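Local coordinates for xylooligosaccharide oxidase (PDB 5L6G), which oxidises the C1 hydroxyl of xylooligosaccharides and related sugars to lactones, passing the electrons through a bicovalently bound FAD to oxygen and forming hydrogen peroxide, at residues A[171-175]-A[176-180]. Numbering follows the deposited sequence.
With XYP (beta-D-xylopyranose), chain J.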
ATOM      1  N   PHE A 171      -5.193  10.123   0.478  1.00 12.51           N
ATOM      2  CA  PHE A 171      -5.519  11.542   0.461  1.00 13.15           C
ATOM      3  C   PHE A 171      -5.850  12.143   1.824  1.00 13.43           C
ATOM      4  O   PHE A 171      -6.364  13.276   1.920  1.00 13.95           O
ATOM      5  CB  PHE A 171      -6.633  11.798  -0.561  1.00 13.84           C
ATOM      6  CG  PHE A 171      -6.129  11.963  -1.974  1.00 13.79           C
ATOM      7  CD1 PHE A 171      -5.406  13.085  -2.347  1.00 14.09           C
ATOM      8  CD2 PHE A 171      -6.377  11.004  -2.928  1.00 14.04           C
ATOM      9  CE1 PHE A 171      -4.949  13.251  -3.652  1.00 13.97           C
ATOM     10  CE2 PHE A 171      -5.929  11.162  -4.233  1.00 13.92           C
ATOM     11  CZ  PHE A 171      -5.216  12.290  -4.592  1.00 13.99           C
ATOM     12  N   SER A 172      -5.546  11.391   2.879  1.00 13.24           N
ATOM     13  CA  SER A 172      -5.544  11.899   4.243  1.00 13.49           C
ATOM     14  C   SER A 172      -4.184  11.770   4.908  1.00 12.95           C
ATOM     15  O   SER A 172      -4.039  12.127   6.070  1.00 13.09           O
ATOM     16  CB  SER A 172      -6.572  11.133   5.092  1.00 13.90           C
ATOM     17  OG  SER A 172      -7.874  11.429   4.640  1.00 14.55           O
ATOM     18  N   SER A 173      -3.182  11.296   4.174  1.00 12.25           N
ATOM     19  CA  SER A 173      -1.948  10.869   4.803  1.00 11.77           C
ATOM     20  C   SER A 173      -1.093  12.043   5.259  1.00 12.07           C
ATOM     21  O   SER A 173      -0.483  11.987   6.322  1.00 12.30           O
ATOM     22  CB  SER A 173      -1.153   9.946   3.884  1.00 11.13           C
ATOM     23  OG  SER A 173      -1.759   8.670   3.881  1.00 10.86           O
ATOM     24  N   HIS A 174      -1.023  13.095   4.466  1.00 12.11           N
ATOM     25  CA  HIS A 174      -0.358  14.291   4.957  1.00 12.33           C
ATOM     26  C   HIS A 174      -1.007  14.774   6.272  1.00 12.88           C
ATOM     27  O   HIS A 174      -0.302  15.159   7.226  1.00 12.82           O
ATOM     28  CB  HIS A 174      -0.378  15.400   3.942  1.00 12.55           C
ATOM     29  CG  HIS A 174       0.598  16.483   4.248  1.00 12.82           C
ATOM     30  ND1 HIS A 174       0.215  17.751   4.615  1.00 13.32           N
ATOM     31  CD2 HIS A 174       1.952  16.467   4.289  1.00 12.57           C
ATOM     32  CE1 HIS A 174       1.294  18.483   4.836  1.00 13.48           C
ATOM     33  NE2 HIS A 174       2.358  17.724   4.649  1.00 13.20           N
ATOM     34  N   SER A 175      -2.344  14.762   6.316  1.00 13.11           N
ATOM     35  CA  SER A 175      -3.062  15.195   7.504  1.00 13.81           C
ATOM     36  C   SER A 175      -2.991  14.225   8.686  1.00 13.96           C
ATOM     37  O   SER A 175      -2.975  14.673   9.843  1.00 14.16           O
ATOM     38  CB  SER A 175      -4.530  15.450   7.179  1.00 14.18           C
ATOM     39  OG  SER A 175      -4.660  16.355   6.107  1.00 13.99           O
ATOM     40  N   HIS A 176      -2.979  12.912   8.412  1.00 13.62           N
ATOM     41  CA  HIS A 176      -3.244  11.902   9.445  1.00 13.95           C
ATOM     42  C   HIS A 176      -2.371  10.638   9.408  1.00 13.44           C
ATOM     43  O   HIS A 176      -2.534   9.739  10.235  1.00 13.40           O
ATOM     44  CB  HIS A 176      -4.722  11.470   9.354  1.00 14.40           C
ATOM     45  CG  HIS A 176      -5.696  12.559   9.686  1.00 15.32           C
ATOM     46  ND1 HIS A 176      -5.775  13.136  10.932  1.00 16.33           N
ATOM     47  CD2 HIS A 176      -6.664  13.140   8.945  1.00 15.98           C
ATOM     48  CE1 HIS A 176      -6.733  14.049  10.941  1.00 17.06           C
ATOM     49  NE2 HIS A 176      -7.285  14.077   9.741  1.00 16.94           N
ATOM     50  N   GLY A 177      -1.430  10.563   8.485  1.00 12.93           N
ATOM     51  CA  GLY A 177      -0.481   9.467   8.508  1.00 12.82           C
ATOM     52  C   GLY A 177      -0.886   8.311   7.634  1.00 12.51           C
ATOM     53  O   GLY A 177      -1.735   8.431   6.747  1.00 12.84           O
ATOM     54  N   LEU A 178      -0.228   7.193   7.847  1.00 12.46           N
ATOM     55  CA  LEU A 178      -0.443   6.025   7.012  1.00 12.06           C
ATOM     56  C   LEU A 178      -1.501   5.157   7.673  1.00 12.32           C
ATOM     57  O   LEU A 178      -1.780   5.325   8.851  1.00 12.79           O
ATOM     58  CB  LEU A 178       0.854   5.240   6.852  1.00 11.84           C
ATOM     59  CG  LEU A 178       2.022   5.986   6.212  1.00 11.63           C
ATOM     60  CD1 LEU A 178       3.292   5.153   6.266  1.00 11.45           C
ATOM     61  CD2 LEU A 178       1.677   6.371   4.785  1.00 11.45           C
ATOM     62  N   ALA A 179      -2.066   4.215   6.924  1.00 12.05           N
ATOM     63  CA  ALA A 179      -3.021   3.260   7.503  1.00 12.18           C
ATOM     64  C   ALA A 179      -2.413   2.527   8.695  1.00 12.33           C
ATOM     65  O   ALA A 179      -3.076   2.337   9.716  1.00 12.63           O
ATOM     66  CB  ALA A 179      -3.488   2.269   6.445  1.00 11.77           C
ATOM     67  N   VAL A 180      -1.148   2.130   8.556  1.00 12.08           N
ATOM     68  CA  VAL A 180      -0.408   1.441   9.606  1.00 12.38           C
ATOM     69  C   VAL A 180      -0.366   2.233  10.924  1.00 13.03           C
ATOM     70  O   VAL A 180      -0.309   1.667  12.009  1.00 13.02           O
ATOM     71  CB  VAL A 180       1.021   1.090   9.145  1.00 12.14           C
ATOM     72  CG1 VAL A 180       1.914   2.318   9.049  1.00 12.31           C
ATOM     73  CG2 VAL A 180       1.639   0.080  10.074  1.00 12.39           C
TER
HETATM   74  O1  XYP J 511      -1.656  12.372  13.444  1.00 54.54           O
HETATM   75  C1  XYP J 511      -1.227  11.146  14.051  1.00 53.95           C
HETATM   76  C2  XYP J 511      -2.286  10.657  15.039  1.00 53.32           C
HETATM   77  C3  XYP J 511      -1.955   9.264  15.573  1.00 53.98           C
HETATM   78  C4  XYP J 511      -1.569   8.328  14.429  1.00 52.79           C
HETATM   79  C5  XYP J 511      -0.500   8.959  13.539  1.00 52.58           C
HETATM   80  O2  XYP J 511      -2.361  11.601  16.113  1.00 55.44           O
HETATM   81  O3  XYP J 511      -3.069   8.711  16.299  1.00 52.07           O
HETATM   82  O4  XYP J 511      -1.092   7.093  14.973  1.00 55.30           O
HETATM   83  O5  XYP J 511      -1.000  10.182  13.018  1.00 53.29           O
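The imidazole of His176 lies against Ser175. CB of Ser175 sits over one ring face in a CH-pi contact, 4.0 Å from the ring centroid. The carbonyl carbon of Ser175 lies over the ring as well, and Ser172 O approaches obliquely. His176 also stacks with the ring of Phe228. Its CG stands beside the backbone N (chi1 -66°), anti to the carbonyl carbon, which lays the ring along the Ser175 peptide. With an alanine here the imidazole is gone; Ser175 CB would probably lose its cover and Phe228 its stacking partner.

The hydroxyl of Ser175 turns to other partners, Glu267 O and Asn270 ND2. Backbone bonds close the turn. Gly177 N donates to Ser173 O at 2.8 Å, with an N-H...O angle of 149°. His176 N gives two weak bonds, to Ser172 O and Ser173 O. Ser173 OG donates to Gly177 O at 2.9 Å, from above the carbonyl plane. Ser173 OG also bonds Gly170 N, so this hydroxyl links the backbone before the helix to that after it. His176 O comes within 3.2 Å of O5 of a bound xylose.

The side chain of Leu178 is about 7 Å from the bound FAD. This is the C-terminal end of the short helix 173-176, where glycine with positive phi (94°) ends the helix within the FAD-binding PCMH-type region.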